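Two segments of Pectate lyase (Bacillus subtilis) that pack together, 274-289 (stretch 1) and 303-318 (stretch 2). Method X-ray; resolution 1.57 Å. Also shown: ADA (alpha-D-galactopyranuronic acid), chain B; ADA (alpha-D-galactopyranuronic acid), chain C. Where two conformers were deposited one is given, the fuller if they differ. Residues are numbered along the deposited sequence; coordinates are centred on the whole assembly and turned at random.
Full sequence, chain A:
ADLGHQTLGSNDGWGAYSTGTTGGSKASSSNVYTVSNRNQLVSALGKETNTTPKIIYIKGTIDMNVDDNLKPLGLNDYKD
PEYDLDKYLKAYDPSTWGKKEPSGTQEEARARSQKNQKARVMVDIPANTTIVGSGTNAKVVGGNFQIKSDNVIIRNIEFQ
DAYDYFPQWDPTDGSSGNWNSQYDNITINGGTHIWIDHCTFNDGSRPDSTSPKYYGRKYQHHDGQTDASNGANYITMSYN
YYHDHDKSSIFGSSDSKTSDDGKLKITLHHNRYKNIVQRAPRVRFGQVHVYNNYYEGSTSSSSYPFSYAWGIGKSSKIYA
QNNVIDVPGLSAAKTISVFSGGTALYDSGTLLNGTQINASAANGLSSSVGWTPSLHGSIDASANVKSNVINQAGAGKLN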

# COMPACT_ATOMS: atom_id res chain seq x y z
N LYS A 274 6.71 -7.97 7.62
CA LYS A 274 8.02 -8.28 8.21
C LYS A 274 8.96 -7.09 7.97
O LYS A 274 9.12 -6.61 6.84
CB LYS A 274 8.61 -9.51 7.57
CG LYS A 274 10.03 -9.82 8.15
CD LYS A 274 10.52 -11.17 7.74
CE LYS A 274 11.88 -11.40 8.32
NZ LYS A 274 12.46 -12.77 8.09
N ASN A 275 9.51 -6.55 9.04
CA ASN A 275 10.35 -5.34 8.90
C ASN A 275 9.61 -4.23 8.15
O ASN A 275 10.12 -3.60 7.22
CB ASN A 275 11.72 -5.66 8.28
CG ASN A 275 12.46 -6.70 9.05
OD1 ASN A 275 12.44 -6.71 10.28
ND2 ASN A 275 13.23 -7.52 8.34
N ILE A 276 8.39 -3.98 8.66
CA ILE A 276 7.59 -2.85 8.28
C ILE A 276 7.59 -1.90 9.47
O ILE A 276 7.45 -2.31 10.63
CB ILE A 276 6.15 -3.32 7.99
CG1 ILE A 276 6.11 -4.27 6.75
CG2 ILE A 276 5.19 -2.10 7.75
CD1 ILE A 276 6.63 -3.56 5.44
N VAL A 277 7.85 -0.62 9.21
CA VAL A 277 7.99 0.35 10.29
C VAL A 277 6.62 0.71 10.88
O VAL A 277 6.46 0.71 12.11
CB VAL A 277 8.74 1.66 9.87
CG1 VAL A 277 8.76 2.64 11.00
CG2 VAL A 277 10.16 1.34 9.43
N GLN A 278 5.70 1.12 10.02
CA GLN A 278 4.47 1.72 10.52
C GLN A 278 3.34 1.65 9.50
O GLN A 278 3.53 1.23 8.36
CB GLN A 278 4.76 3.18 10.89
CG GLN A 278 5.19 4.03 9.68
CD GLN A 278 5.57 5.44 10.09
OE1 GLN A 278 4.83 6.08 10.86
NE2 GLN A 278 6.69 5.96 9.58
N ARG A 279 2.13 2.04 9.95
CA ARG A 279 0.93 2.07 9.08
C ARG A 279 0.58 0.71 8.52
O ARG A 279 0.68 0.47 7.32
CB ARG A 279 1.04 3.12 7.94
CG ARG A 279 1.45 4.49 8.48
CD ARG A 279 1.53 5.52 7.38
NE ARG A 279 1.79 6.85 7.93
CZ ARG A 279 1.81 7.97 7.20
NH1 ARG A 279 1.62 7.94 5.88
NH2 ARG A 279 2.02 9.14 7.80
N ALA A 280 0.19 -0.20 9.41
CA ALA A 280 -0.12 -1.53 8.95
C ALA A 280 -1.45 -2.10 9.41
O ALA A 280 -1.49 -3.20 9.99
CB ALA A 280 1.02 -2.50 9.28
N PRO A 281 -2.58 -1.37 9.18
CA PRO A 281 -2.71 -0.12 8.44
C PRO A 281 -2.84 1.09 9.38
O PRO A 281 -3.15 0.91 10.58
CB PRO A 281 -4.05 -0.30 7.72
CG PRO A 281 -4.88 -1.03 8.72
CD PRO A 281 -3.91 -1.94 9.51
N ARG A 282 -2.69 2.29 8.82
CA ARG A 282 -3.14 3.52 9.51
C ARG A 282 -4.48 3.90 8.91
O ARG A 282 -4.57 4.03 7.69
CB ARG A 282 -2.17 4.66 9.26
CG ARG A 282 -2.43 5.91 10.12
CD ARG A 282 -2.05 7.16 9.36
NE ARG A 282 -1.96 8.33 10.22
CZ ARG A 282 -3.02 9.05 10.62
NH1 ARG A 282 -4.26 8.73 10.26
NH2 ARG A 282 -2.84 10.14 11.38
N VAL A 283 -5.52 4.08 9.74
CA VAL A 283 -6.87 4.25 9.22
C VAL A 283 -7.48 5.56 9.69
O VAL A 283 -7.32 5.93 10.84
CB VAL A 283 -7.79 3.08 9.72
CG1 VAL A 283 -9.26 3.24 9.25
CG2 VAL A 283 -7.23 1.70 9.24
N ARG A 284 -8.13 6.26 8.78
CA ARG A 284 -9.10 7.29 9.15
C ARG A 284 -10.47 6.80 8.67
O ARG A 284 -10.56 6.22 7.60
CB ARG A 284 -8.78 8.63 8.51
CG ARG A 284 -7.48 9.28 8.95
CD ARG A 284 -7.21 10.46 8.01
NE ARG A 284 -6.07 11.26 8.46
CZ ARG A 284 -4.82 11.08 8.04
NH1 ARG A 284 -4.51 10.16 7.14
NH2 ARG A 284 -3.86 11.88 8.51
N PHE A 285 -11.50 7.01 9.49
CA PHE A 285 -12.92 6.83 9.08
C PHE A 285 -13.44 5.43 8.85
O PHE A 285 -14.57 5.12 9.22
CB PHE A 285 -13.28 7.70 7.85
CG PHE A 285 -13.13 9.19 8.12
CD1 PHE A 285 -14.04 9.85 8.95
CD2 PHE A 285 -12.05 9.90 7.59
CE1 PHE A 285 -13.88 11.23 9.24
CE2 PHE A 285 -11.87 11.29 7.87
CZ PHE A 285 -12.82 11.95 8.71
N GLY A 286 -12.64 4.57 8.22
CA GLY A 286 -13.19 3.35 7.71
C GLY A 286 -13.48 2.24 8.69
O GLY A 286 -12.86 2.11 9.75
N GLN A 287 -14.45 1.42 8.29
CA GLN A 287 -14.77 0.16 8.96
C GLN A 287 -13.84 -0.89 8.37
O GLN A 287 -14.14 -1.47 7.31
CB GLN A 287 -16.24 -0.19 8.71
CG GLN A 287 -17.20 0.75 9.45
CD GLN A 287 -18.66 0.50 9.06
OE1 GLN A 287 -19.00 -0.55 8.49
NE2 GLN A 287 -19.56 1.44 9.43
N VAL A 288 -12.72 -1.12 9.08
CA VAL A 288 -11.64 -1.95 8.54
C VAL A 288 -11.55 -3.20 9.39
O VAL A 288 -11.28 -3.12 10.59
CB VAL A 288 -10.33 -1.18 8.49
CG1 VAL A 288 -9.20 -2.07 7.91
CG2 VAL A 288 -10.50 0.11 7.69
N HIS A 289 -11.79 -4.35 8.76
CA HIS A 289 -11.73 -5.63 9.47
C HIS A 289 -10.31 -6.18 9.29
O HIS A 289 -9.91 -6.45 8.18
CB HIS A 289 -12.74 -6.62 8.88
CG HIS A 289 -12.89 -7.88 9.67
ND1 HIS A 289 -13.55 -8.98 9.17
CD2 HIS A 289 -12.50 -8.22 10.93
CE1 HIS A 289 -13.56 -9.94 10.08
NE2 HIS A 289 -12.95 -9.50 11.17
N SER A 303 17.85 -1.27 9.85
CA SER A 303 16.96 -1.00 8.74
C SER A 303 15.53 -1.37 9.13
O SER A 303 15.27 -2.46 9.70
CB SER A 303 17.40 -1.73 7.49
OG SER A 303 18.70 -1.32 7.10
N TYR A 304 14.62 -0.45 8.85
CA TYR A 304 13.17 -0.61 9.07
C TYR A 304 12.79 -1.12 10.49
O TYR A 304 12.08 -2.11 10.61
CB TYR A 304 12.58 -1.53 8.01
CG TYR A 304 12.80 -1.03 6.58
CD1 TYR A 304 12.24 0.17 6.16
CD2 TYR A 304 13.57 -1.77 5.66
CE1 TYR A 304 12.42 0.61 4.86
CE2 TYR A 304 13.76 -1.34 4.36
CZ TYR A 304 13.19 -0.15 3.95
OH TYR A 304 13.37 0.28 2.64
N PRO A 305 13.24 -0.41 11.54
CA PRO A 305 12.83 -0.81 12.88
C PRO A 305 11.33 -0.59 13.10
O PRO A 305 10.74 0.40 12.62
CB PRO A 305 13.64 0.13 13.79
CG PRO A 305 13.87 1.39 12.90
CD PRO A 305 14.16 0.75 11.55
N PHE A 306 10.71 -1.53 13.80
CA PHE A 306 9.28 -1.46 14.05
C PHE A 306 8.92 -0.26 14.90
O PHE A 306 9.56 -0.02 15.94
CB PHE A 306 8.88 -2.72 14.84
CG PHE A 306 7.39 -2.79 15.17
CD1 PHE A 306 6.93 -2.24 16.37
CD2 PHE A 306 6.48 -3.44 14.32
CE1 PHE A 306 5.55 -2.28 16.70
CE2 PHE A 306 5.12 -3.50 14.66
CZ PHE A 306 4.66 -2.90 15.84
N SER A 307 7.85 0.46 14.50
CA SER A 307 7.31 1.55 15.31
C SER A 307 5.93 1.15 15.86
O SER A 307 5.71 1.10 17.08
CB SER A 307 7.23 2.83 14.46
OG SER A 307 6.89 3.97 15.21
N TYR A 308 4.99 0.87 14.96
CA TYR A 308 3.67 0.42 15.39
C TYR A 308 3.01 -0.39 14.28
O TYR A 308 3.42 -0.27 13.12
CB TYR A 308 2.77 1.58 15.83
CG TYR A 308 2.28 2.50 14.70
CD1 TYR A 308 1.12 2.18 13.99
CD2 TYR A 308 2.98 3.71 14.36
CE1 TYR A 308 0.65 3.03 12.94
CE2 TYR A 308 2.51 4.56 13.33
CZ TYR A 308 1.33 4.21 12.66
OH TYR A 308 0.80 5.04 11.67
N ALA A 309 1.99 -1.19 14.64
CA ALA A 309 1.22 -1.92 13.64
C ALA A 309 -0.02 -1.14 13.20
O ALA A 309 -0.09 -0.64 12.07
CB ALA A 309 0.82 -3.32 14.18
N TRP A 310 -0.99 -0.97 14.12
CA TRP A 310 -2.26 -0.31 13.77
C TRP A 310 -2.26 1.17 14.11
O TRP A 310 -1.88 1.55 15.21
CB TRP A 310 -3.48 -1.00 14.41
CG TRP A 310 -3.48 -2.44 14.19
CD1 TRP A 310 -3.03 -3.11 13.06
CD2 TRP A 310 -3.93 -3.46 15.11
NE1 TRP A 310 -3.15 -4.48 13.25
CE2 TRP A 310 -3.70 -4.72 14.48
CE3 TRP A 310 -4.47 -3.43 16.42
CZ2 TRP A 310 -4.01 -5.94 15.09
CZ3 TRP A 310 -4.79 -4.67 17.03
CH2 TRP A 310 -4.54 -5.90 16.37
N GLY A 311 -2.67 2.01 13.17
CA GLY A 311 -2.67 3.46 13.44
C GLY A 311 -4.11 3.86 13.61
O GLY A 311 -4.91 3.78 12.67
N ILE A 312 -4.45 4.28 14.84
CA ILE A 312 -5.84 4.64 15.16
C ILE A 312 -6.04 6.11 14.84
O ILE A 312 -5.77 6.99 15.68
CB ILE A 312 -6.14 4.35 16.67
CG1 ILE A 312 -5.62 2.97 17.10
CG2 ILE A 312 -7.64 4.49 16.94
CD1 ILE A 312 -6.01 1.79 16.18
N GLY A 313 -6.47 6.39 13.61
CA GLY A 313 -6.63 7.76 13.08
C GLY A 313 -8.03 8.29 13.38
O GLY A 313 -8.87 7.54 13.89
N LYS A 314 -8.28 9.55 12.97
CA LYS A 314 -9.59 10.18 13.19
C LYS A 314 -10.78 9.32 12.75
O LYS A 314 -10.86 8.88 11.59
CB LYS A 314 -9.65 11.50 12.45
CG LYS A 314 -11.02 12.18 12.56
CD LYS A 314 -10.91 13.51 11.86
CE LYS A 314 -12.23 14.29 12.00
NZ LYS A 314 -12.10 15.53 11.18
N SER A 315 -11.68 9.07 13.70
CA SER A 315 -12.94 8.35 13.46
C SER A 315 -12.71 6.93 12.88
O SER A 315 -13.62 6.34 12.28
CB SER A 315 -13.83 9.20 12.55
OG SER A 315 -15.15 8.66 12.47
N SER A 316 -11.51 6.38 13.04
CA SER A 316 -11.26 5.03 12.56
C SER A 316 -12.11 4.00 13.27
O SER A 316 -12.48 4.16 14.46
CB SER A 316 -9.78 4.62 12.65
OG SER A 316 -9.28 4.74 13.97
N LYS A 317 -12.44 2.93 12.56
CA LYS A 317 -13.24 1.88 13.14
C LYS A 317 -12.63 0.51 12.86
O LYS A 317 -13.24 -0.34 12.23
CB LYS A 317 -14.69 1.99 12.64
CG LYS A 317 -15.37 3.25 13.15
CD LYS A 317 -16.74 3.47 12.50
CE LYS A 317 -17.49 4.65 13.23
NZ LYS A 317 -16.73 5.91 13.30
N ILE A 318 -11.41 0.32 13.33
CA ILE A 318 -10.74 -0.98 13.12
C ILE A 318 -11.35 -2.03 14.05
O ILE A 318 -11.50 -1.79 15.28
CB ILE A 318 -9.22 -0.88 13.38
CG1 ILE A 318 -8.57 0.10 12.39
CG2 ILE A 318 -8.58 -2.28 13.37
CD1 ILE A 318 -7.13 0.48 12.73
C1 ADA B . 4.45 10.26 10.19
C2 ADA B . 4.47 11.58 9.41
C3 ADA B . 3.65 12.65 10.15
C4 ADA B . 2.22 12.18 10.38
C5 ADA B . 2.25 10.88 11.16
C6 ADA B . 0.85 10.31 11.15
O2 ADA B . 5.82 12.04 9.37
O3 ADA B . 3.60 13.85 9.36
O4 ADA B . 1.62 11.94 9.09
O5 ADA B . 3.11 9.89 10.51
O6B ADA B . 0.70 9.16 10.66
O6A ADA B . -0.13 11.00 11.60
C1 ADA C . 6.91 10.71 14.41
C2 ADA C . 5.38 10.66 14.35
C3 ADA C . 4.94 9.41 13.57
C4 ADA C . 5.55 9.41 12.17
C5 ADA C . 7.08 9.55 12.30
C6 ADA C . 7.80 9.55 10.98
O2 ADA C . 4.83 10.68 15.68
O3 ADA C . 3.51 9.31 13.56
O4 ADA C . 4.97 10.49 11.41
O5 ADA C . 7.44 10.73 13.08
O6B ADA C . 7.54 8.66 10.10
O6A ADA C . 8.67 10.45 10.82
O HOH W 1 11.76 -4.54 11.99
O HOH W 2 4.54 -2.08 11.29
O HOH W 3 2.24 6.97 10.81
O HOH W 4 6.11 5.91 13.60
O HOH W 5 -5.96 10.96 11.90
O HOH W 6 -16.13 6.93 10.69

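The two stretches run side by side in the same direction, and their backbones are joined along nearly the whole length. The regular part is a short parallel ladder: Gly-311 N donates to Pro-281 O (2.9 Å), and Val-283 N donates to Gly-311 O (3.0 Å), so Gly-311 uses both its polar backbone atoms on one neighbor. Before this ladder the bonding is less regular. Val-277 O accepts from two successive amides, Ser-307 N at 2.8 Å and Tyr-308 N at 3.2 Å, and Ala-280 N reaches Ala-309 O at 2.7 Å. Beyond it, stretch 2 makes a type II turn from Gly-313 to Ser-316, closed by Ser-316 N to Gly-313 O (3.0 Å) and reinforced by Ser-316 OG to the same oxygen (2.8 Å). The turn offers Lys-314 O to Phe-285 N (2.9 Å), after which Lys-317 N bonds to Gly-286 O (3.0 Å).

Glycine suits two of these positions because the backbones approach so closely. A CB on Gly-311 would lie 2.8 Å from Arg-282 CG, and one on Gly-313 would lie 2.2 Å from Val-283 O. The cis peptide before Pro-281 belongs to the bend leading into the ladder; the proline ring brings its CD within 3.8 Å of Trp-310 CD1.

Altogether 1164 Å² is buried. Apolar side chains fill the space beside the backbone: Val-283 CG2 meets Ile-318 CD1 at 3.7 Å, the isoleucine being long enough for its end to come nearer stretch 1, while Val-277 CG2 lies 4.0 Å from Tyr-304 CB. Phe-285 starts away from stretch 2, but its ring returns, placing CD1 3.7 Å from Ser-315 CB and one face beneath Lys-314 O.

Tyr-308 combines both kinds of contact. Gln-278 CB sits over its ring face, 4.1 Å from the ring centroid, while the phenol OH lies 3.3 Å from Arg-279 CG and 2.6 Å from the oxygen of water 3. That water accepts from Arg-279 NE and lies 2.7 Å from Gln-278 OE1, so the polar ends of three side chains share one site.

The same region binds galacturonate, as befits a pectate lyase. Arg-282 grips the chain B carboxylate with two nitrogens, NE to O6B at 2.8 Å and NH2 to O6A at 2.9 Å, a pairing for which the planar, charged guanidinium is well suited. Arg-279 NH2 bonds to O5 of that sugar (3.0 Å), and Gln-278 NE2 to O6B of the chain C sugar (2.9 Å).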